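Local atomic coordinates of putative acetyltransferase (Streptococcus mutans, PDB entry 3LD2), a protein that binds coenzyme A and probably transfers an acyl group from acyl-CoA to a substrate not yet identified. Residues A[35-40]-A[84-89]; A[94-99]-A[129-134]; A[146-151]-A[182-187]. One frame throughout, in Å; residues are numbered along the deposited sequence.

Contact 1 of 3, residues A[35-40]-A[84-89]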
# COMPACT_ATOMS: atom_id res chain seq x y z
N MSE A 35 13.60 -14.31 4.88
CA MSE A 35 12.91 -13.23 4.21
C MSE A 35 13.74 -11.94 4.21
O MSE A 35 14.26 -11.52 5.24
CB MSE A 35 11.56 -13.02 4.90
CG MSE A 35 10.54 -12.27 4.07
SE MSE A 35 10.52 -10.36 4.48
CE MSE A 35 10.02 -10.42 6.38
N LYS A 36 13.87 -11.30 3.05
CA LYS A 36 14.59 -10.04 3.00
C LYS A 36 13.81 -8.94 2.28
O LYS A 36 13.09 -9.18 1.30
CB LYS A 36 15.98 -10.21 2.38
CG LYS A 36 16.94 -11.10 3.18
CD LYS A 36 18.35 -11.10 2.58
CE LYS A 36 19.13 -12.35 2.96
NZ LYS A 36 19.07 -12.62 4.41
N ILE A 37 13.95 -7.72 2.79
CA ILE A 37 13.36 -6.56 2.16
C ILE A 37 14.43 -5.72 1.50
O ILE A 37 15.53 -5.52 2.04
CB ILE A 37 12.57 -5.70 3.16
CG1 ILE A 37 11.27 -6.41 3.53
CG2 ILE A 37 12.28 -4.34 2.56
CD1 ILE A 37 10.93 -6.27 4.98
N SER A 38 14.11 -5.22 0.31
CA SER A 38 15.09 -4.55 -0.51
C SER A 38 14.39 -3.59 -1.48
O SER A 38 13.17 -3.68 -1.68
CB SER A 38 15.88 -5.60 -1.28
OG SER A 38 15.07 -6.20 -2.28
N PRO A 39 15.16 -2.65 -2.06
CA PRO A 39 14.64 -1.71 -3.06
C PRO A 39 14.17 -2.46 -4.30
O PRO A 39 14.82 -3.42 -4.71
CB PRO A 39 15.87 -0.87 -3.42
CG PRO A 39 16.84 -1.08 -2.31
CD PRO A 39 16.57 -2.40 -1.71
N MSE A 40 13.08 -2.04 -4.92
CA MSE A 40 12.61 -2.73 -6.12
C MSE A 40 13.54 -2.47 -7.33
O MSE A 40 13.97 -1.34 -7.57
CB MSE A 40 11.18 -2.30 -6.46
CG MSE A 40 10.58 -3.07 -7.63
SE MSE A 40 8.87 -2.37 -8.36
CE MSE A 40 9.49 -0.76 -9.32
N LEU A 84 9.33 -0.70 -2.00
CA LEU A 84 10.00 -1.72 -1.20
C LEU A 84 9.44 -3.07 -1.61
O LEU A 84 8.22 -3.22 -1.83
CB LEU A 84 9.79 -1.49 0.28
CG LEU A 84 10.31 -0.14 0.78
CD1 LEU A 84 9.96 0.06 2.24
CD2 LEU A 84 11.82 -0.05 0.58
N VAL A 85 10.31 -4.06 -1.72
CA VAL A 85 9.89 -5.38 -2.13
C VAL A 85 10.36 -6.45 -1.13
O VAL A 85 11.40 -6.31 -0.49
CB VAL A 85 10.35 -5.63 -3.57
CG1 VAL A 85 10.95 -7.00 -3.73
CG2 VAL A 85 9.21 -5.42 -4.55
N ALA A 86 9.57 -7.48 -0.92
CA ALA A 86 10.02 -8.56 -0.04
C ALA A 86 10.20 -9.84 -0.85
O ALA A 86 9.38 -10.16 -1.71
CB ALA A 86 9.07 -8.76 1.13
N LYS A 87 11.29 -10.54 -0.60
CA LYS A 87 11.59 -11.74 -1.38
C LYS A 87 11.86 -12.90 -0.45
O LYS A 87 12.39 -12.73 0.66
CB LYS A 87 12.80 -11.54 -2.30
CG LYS A 87 12.66 -10.48 -3.38
CD LYS A 87 13.88 -10.52 -4.32
CE LYS A 87 14.12 -9.21 -5.05
NZ LYS A 87 14.57 -9.38 -6.48
N ILE A 88 11.50 -14.09 -0.93
CA ILE A 88 11.83 -15.34 -0.27
C ILE A 88 12.41 -16.26 -1.35
O ILE A 88 11.67 -16.77 -2.19
CB ILE A 88 10.58 -15.97 0.38
CG1 ILE A 88 10.07 -15.08 1.51
CG2 ILE A 88 10.90 -17.33 0.97
CD1 ILE A 88 8.92 -15.69 2.30
N LYS A 89 13.73 -16.43 -1.34
CA LYS A 89 14.48 -17.05 -2.45
C LYS A 89 14.51 -16.19 -3.74
O LYS A 89 14.31 -16.69 -4.85
CB LYS A 89 13.95 -18.47 -2.75
CG LYS A 89 12.89 -18.52 -3.85
CD LYS A 89 12.40 -19.93 -4.09
CE LYS A 89 12.01 -20.61 -2.79
NZ LYS A 89 11.70 -22.05 -2.99

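Contact 2 of 3, residues A[94-99]-A[129-134]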
# COMPACT_ATOMS: atom_id res chain seq x y z
N GLY A 94 6.00 -9.80 -1.57
CA GLY A 94 5.35 -8.62 -1.04
C GLY A 94 5.87 -7.34 -1.69
O GLY A 94 7.01 -7.28 -2.16
N VAL A 95 5.02 -6.32 -1.73
CA VAL A 95 5.44 -5.03 -2.28
C VAL A 95 4.74 -3.84 -1.61
O VAL A 95 3.55 -3.88 -1.31
CB VAL A 95 5.25 -4.98 -3.81
CG1 VAL A 95 3.78 -5.23 -4.19
CG2 VAL A 95 5.75 -3.64 -4.36
N LEU A 96 5.52 -2.78 -1.36
CA LEU A 96 4.99 -1.56 -0.79
C LEU A 96 5.54 -0.38 -1.58
O LEU A 96 6.76 -0.20 -1.68
CB LEU A 96 5.36 -1.44 0.69
CG LEU A 96 4.78 -0.19 1.41
CD1 LEU A 96 4.64 -0.35 2.92
CD2 LEU A 96 5.59 1.09 1.10
N ASP A 97 4.64 0.41 -2.16
CA ASP A 97 5.03 1.65 -2.83
C ASP A 97 4.52 2.85 -2.04
O ASP A 97 3.45 2.79 -1.44
CB ASP A 97 4.48 1.71 -4.24
CG ASP A 97 2.99 1.92 -4.27
OD1 ASP A 97 2.27 1.03 -3.79
OD2 ASP A 97 2.52 2.97 -4.78
N TYR A 98 5.29 3.92 -2.02
CA TYR A 98 4.89 5.13 -1.31
C TYR A 98 5.26 6.39 -2.05
O TYR A 98 6.13 6.39 -2.91
CB TYR A 98 5.45 5.17 0.12
CG TYR A 98 6.94 5.23 0.24
CD1 TYR A 98 7.60 6.46 0.32
CD2 TYR A 98 7.71 4.07 0.32
CE1 TYR A 98 8.97 6.54 0.46
CE2 TYR A 98 9.10 4.13 0.45
CZ TYR A 98 9.73 5.37 0.51
OH TYR A 98 11.11 5.47 0.64
N SER A 99 4.58 7.46 -1.71
CA SER A 99 4.78 8.72 -2.40
C SER A 99 4.10 9.85 -1.63
O SER A 99 3.22 9.58 -0.79
CB SER A 99 4.17 8.62 -3.78
OG SER A 99 2.76 8.71 -3.65
N ALA A 129 6.74 -6.06 8.38
CA ALA A 129 8.13 -5.74 8.15
C ALA A 129 8.27 -4.70 7.04
O ALA A 129 9.13 -3.81 7.09
CB ALA A 129 8.91 -7.03 7.79
N LEU A 130 7.41 -4.80 6.03
CA LEU A 130 7.39 -3.78 5.00
C LEU A 130 7.05 -2.42 5.63
O LEU A 130 7.80 -1.44 5.50
CB LEU A 130 6.37 -4.15 3.93
CG LEU A 130 6.73 -4.72 2.54
CD1 LEU A 130 8.22 -4.89 2.21
CD2 LEU A 130 5.94 -6.01 2.24
N VAL A 131 5.93 -2.37 6.34
CA VAL A 131 5.43 -1.14 6.93
C VAL A 131 6.49 -0.53 7.81
O VAL A 131 6.67 0.69 7.85
CB VAL A 131 4.11 -1.39 7.71
CG1 VAL A 131 3.81 -0.27 8.69
CG2 VAL A 131 2.97 -1.60 6.73
N GLN A 132 7.23 -1.40 8.48
CA GLN A 132 8.22 -0.94 9.44
C GLN A 132 9.42 -0.27 8.77
O GLN A 132 9.92 0.73 9.27
CB GLN A 132 8.69 -2.10 10.29
CG GLN A 132 8.60 -1.81 11.74
CD GLN A 132 7.15 -1.61 12.20
OE1 GLN A 132 6.28 -2.42 11.88
NE2 GLN A 132 6.90 -0.52 12.94
N ILE A 133 9.90 -0.81 7.66
CA ILE A 133 11.02 -0.11 7.09
C ILE A 133 10.52 1.15 6.40
O ILE A 133 11.14 2.21 6.51
CB ILE A 133 12.08 -0.99 6.31
CG1 ILE A 133 11.83 -1.02 4.83
CG2 ILE A 133 12.20 -2.41 6.91
CD1 ILE A 133 10.98 -2.21 4.47
N PHE A 134 9.37 1.06 5.75
CA PHE A 134 8.73 2.26 5.20
C PHE A 134 8.71 3.39 6.24
O PHE A 134 9.18 4.49 5.99
CB PHE A 134 7.31 1.96 4.72
CG PHE A 134 6.41 3.18 4.63
CD1 PHE A 134 6.55 4.11 3.60
CD2 PHE A 134 5.41 3.39 5.57
CE1 PHE A 134 5.73 5.24 3.51
CE2 PHE A 134 4.56 4.51 5.50
CZ PHE A 134 4.72 5.44 4.46

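Contact 3 of 3, residues A[146-151]-A[182-187]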
# COMPACT_ATOMS: atom_id res chain seq x y z
N LEU A 146 -1.08 9.09 5.67
CA LEU A 146 -2.50 8.98 5.52
C LEU A 146 -2.89 8.00 4.38
O LEU A 146 -2.36 8.09 3.27
CB LEU A 146 -3.08 10.38 5.32
CG LEU A 146 -4.59 10.52 5.36
CD1 LEU A 146 -4.99 11.81 6.02
CD2 LEU A 146 -5.11 10.47 3.94
N ILE A 147 -3.81 7.08 4.69
CA ILE A 147 -4.32 6.11 3.71
C ILE A 147 -5.84 5.95 3.72
O ILE A 147 -6.51 6.24 4.71
CB ILE A 147 -3.72 4.72 3.93
CG1 ILE A 147 -3.94 4.29 5.39
CG2 ILE A 147 -2.23 4.69 3.54
CD1 ILE A 147 -3.27 2.99 5.75
N HIS A 148 -6.35 5.48 2.60
CA HIS A 148 -7.76 5.18 2.42
C HIS A 148 -7.95 3.66 2.40
O HIS A 148 -7.27 2.97 1.63
CB HIS A 148 -8.23 5.73 1.09
CG HIS A 148 -8.33 7.22 1.05
ND1 HIS A 148 -9.53 7.88 1.07
CD2 HIS A 148 -7.37 8.17 1.00
CE1 HIS A 148 -9.31 9.18 1.03
NE2 HIS A 148 -8.01 9.39 0.99
N VAL A 149 -8.86 3.15 3.22
CA VAL A 149 -9.13 1.72 3.28
C VAL A 149 -10.63 1.49 3.07
O VAL A 149 -11.45 2.06 3.79
CB VAL A 149 -8.68 1.12 4.65
CG1 VAL A 149 -8.68 -0.40 4.61
CG2 VAL A 149 -7.30 1.62 5.04
N LEU A 150 -10.99 0.69 2.07
CA LEU A 150 -12.37 0.23 1.91
C LEU A 150 -12.82 -0.50 3.16
O LEU A 150 -12.05 -1.29 3.69
CB LEU A 150 -12.48 -0.73 0.75
CG LEU A 150 -12.38 -0.13 -0.64
CD1 LEU A 150 -12.89 -1.15 -1.66
CD2 LEU A 150 -13.19 1.17 -0.70
N SER A 151 -14.04 -0.23 3.63
CA SER A 151 -14.56 -0.89 4.83
C SER A 151 -14.76 -2.41 4.64
O SER A 151 -14.92 -3.14 5.60
CB SER A 151 -15.84 -0.19 5.36
OG SER A 151 -16.91 -0.24 4.45
N VAL A 182 -20.08 0.59 0.18
CA VAL A 182 -18.87 0.46 0.97
C VAL A 182 -18.44 1.82 1.47
O VAL A 182 -18.58 2.82 0.76
CB VAL A 182 -17.77 -0.24 0.16
CG1 VAL A 182 -16.55 -0.52 1.03
CG2 VAL A 182 -18.34 -1.53 -0.42
N ASP A 183 -17.96 1.87 2.71
CA ASP A 183 -17.40 3.10 3.26
C ASP A 183 -15.90 3.22 2.99
O ASP A 183 -15.19 2.24 2.75
CB ASP A 183 -17.61 3.16 4.77
CG ASP A 183 -19.08 3.27 5.17
OD1 ASP A 183 -19.92 3.73 4.36
OD2 ASP A 183 -19.37 2.91 6.32
N ASP A 184 -15.41 4.45 3.07
CA ASP A 184 -14.00 4.73 2.92
C ASP A 184 -13.46 5.10 4.29
O ASP A 184 -13.85 6.13 4.86
CB ASP A 184 -13.82 5.87 1.94
CG ASP A 184 -12.38 6.09 1.55
OD1 ASP A 184 -11.55 5.16 1.74
OD2 ASP A 184 -12.08 7.20 1.05
N LEU A 185 -12.58 4.28 4.84
CA LEU A 185 -12.00 4.57 6.14
C LEU A 185 -10.62 5.15 5.95
O LEU A 185 -9.79 4.59 5.24
CB LEU A 185 -11.93 3.33 7.00
CG LEU A 185 -13.22 2.53 7.11
CD1 LEU A 185 -12.98 1.31 7.99
CD2 LEU A 185 -14.32 3.43 7.65
N ILE A 186 -10.39 6.29 6.59
CA ILE A 186 -9.17 7.03 6.38
C ILE A 186 -8.33 6.86 7.61
O ILE A 186 -8.74 7.28 8.69
CB ILE A 186 -9.48 8.52 6.14
CG1 ILE A 186 -10.27 8.64 4.85
CG2 ILE A 186 -8.18 9.34 6.06
CD1 ILE A 186 -10.54 10.04 4.44
N TYR A 187 -7.18 6.20 7.42
CA TYR A 187 -6.26 5.92 8.51
C TYR A 187 -5.02 6.81 8.47
O TYR A 187 -4.50 7.13 7.40
CB TYR A 187 -5.84 4.45 8.50
CG TYR A 187 -6.86 3.52 9.10
CD1 TYR A 187 -6.80 3.16 10.44
CD2 TYR A 187 -7.91 3.01 8.34
CE1 TYR A 187 -7.74 2.32 11.00
CE2 TYR A 187 -8.86 2.17 8.89
CZ TYR A 187 -8.78 1.83 10.21
OH TYR A 187 -9.71 0.99 10.74

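Contact 1 of 3, residues A[35-40]-A[84-89]
The carbonyl O of Val85 takes one hydrogen bond, from Ser38 N at 3.0 Å, and beside it a weaker C-H...O contact from Ile37 CA, 3.3 Å from the same Val85 O. Val85 N returns a bond to Ser38 O, which closes the ring of a hydrogen-bonded antiparallel pair. Two residues along, Lys36 and Lys87 form a second such ring, in which Lys87 N meets Lys36 O at 2.9 Å. Ile37 and Ala86 face each other between the two rings as a non-hydrogen-bonded pair, and the strand axes run antiparallel at 148°. Strand 35-39 is thereby added as an outermost strand of the mixed GNAT sheet.

On the face carrying Met35, Ile37 and Ala86, the methyl of Ala86 meets two longer chains, the three groups forming a triangle: Ala86 CB is 4.0 Å from Met35 SE (a selenomethionine) and equally far from Ile37 CG1. Met35 holds its CG anti to the backbone N (chi1 -161°), which brings Met35 CG to 3.8 Å from Ile88 CG1 before the chain bends back over Ala86. Helix 126-138 lies on this face, touched by Ile37 and Leu84.

The other face bears Ser38, Val85 and Lys87. Lys87 CE passes 4.2 Å from Ser38 OG, while its NZ forms salt bridges with Asp44 and Asp90. Past the strand end, Met40 CG lies 4.1 Å from Val85 CG2. The chemistry is thus divided: backbone bonds fix the register of the outermost strand, apolar groups seat it against the helix, and the lysine ties the opposite face to two acidic side chains.

Contact 2 of 3, residues A[94-99]-A[129-134]
Strand 94-99 and helix 129-134 run in roughly the same direction, their axes 30° apart and 8.9 Å distant at closest approach, with no hydrogen bond between them, so side chains alone fill the gap. Leu96 supplies the middle of that filling. Its CB lies 4.0 Å from Leu130 CG, and with CG placed anti to the backbone N, CD1 rises toward the helix and CD2 runs on toward the Phe134 ring. Leu96 CD1 is 4.0 Å from Phe134 CB, and CD2 approaches the ring obliquely; the two side chains cross at about a right angle. Leu130 CD2 is 4.1 Å from Val95 N, where Gly94 has no side chain and the methyl can lie against the backbone.

Helix 126-138 lies over the first four strands of the sheet, with Leu130 also against Ile115. Its first turn and the preceding loop bind CoA through Arg123, Gly125, Gly127 and Arg128, consistent with the Q/RxxGxG/A motif (motif A) of GNAT enzymes.

At the far end the two aromatic rings form an offset edge-to-face pair: the edge of Phe134 is directed at the face of Tyr98, with centroids 5.1 Å apart and planes at 60°. Phe134 CD1 stands over that face, 3.5 Å from Tyr98 CD2. The Tyr98 ring projects between its backbone N and carbonyl carbon (chi1 64°), presenting this face to the helix. Phe113 meets the Phe134 ring too, and His82 that of Tyr98.

Contact 3 of 3, residues A[146-151]-A[182-187]
His148, paired with Ile186 on the next strand and diagonal to Asp184, starts with CB 3.4 Å from Asp184 OD1. Its CG lies anti to the carbonyl carbon (chi1 -71°), and from there the ring runs alongside Ile186, both side chains pointing the same way. ND1 donates to Asp184 OD2 at 2.6 Å, with an N-H...O angle of 162°. The oxygen is met on its syn side and lies in the ring plane; ring and carboxylate are nearly coplanar, 22° apart, which would fix the ring's rotation. CE1, at the tip, is 3.7 Å from Ile186 CD1, while Ile186 CG1 stands over one ring face in a CH-pi contact.

Strand 144-150 pairs antiparallel with 180-190 in the C-terminal half of the GNAT sheet; on its other edge it runs parallel to 110-117. Val149 N to Leu185 O and Leu185 N to Val149 O close one hydrogen-bonded pair; Ile147 and Tyr187 form another.

Across the sheet, Val149 CG2 reaches Tyr187 CD2 at 3.6 Å, and Ile147 CG1 packs on Tyr187 CB. Helix 154-162 covers this face, where Val149 lies near the bound coenzyme A. Ser151 ends the ladder: its N donates to Asp183 O, and its OG accepts from Asp183 N at 2.9 Å.

Overall arrangement
The modelled chain opens with strand 35-39, and contact 1 closes a loop of 43 residues, holding helices 45-55 and 70-77, when strand 82-88 pairs with it. Contact 2 closes the next loop, through strand 110-117, as helix 126-138 packs on the sheet. Contact 3 joins strand 144-150 to 180-190, enclosing helix 154-162 and strand 166-177. The three loops follow in series; none nests or crosses. Contacts 1 and 2 touch: Ile37 and Leu84 pack on Ile133, and neighbouring strands 82-88 and 92-100 share probable hydrogen bonds from Leu84 N to Leu96 O and Ala86 N to Gly94 O. Contacts 1 and 3 lie about 27 Å apart between centres. One mixed sheet links all three.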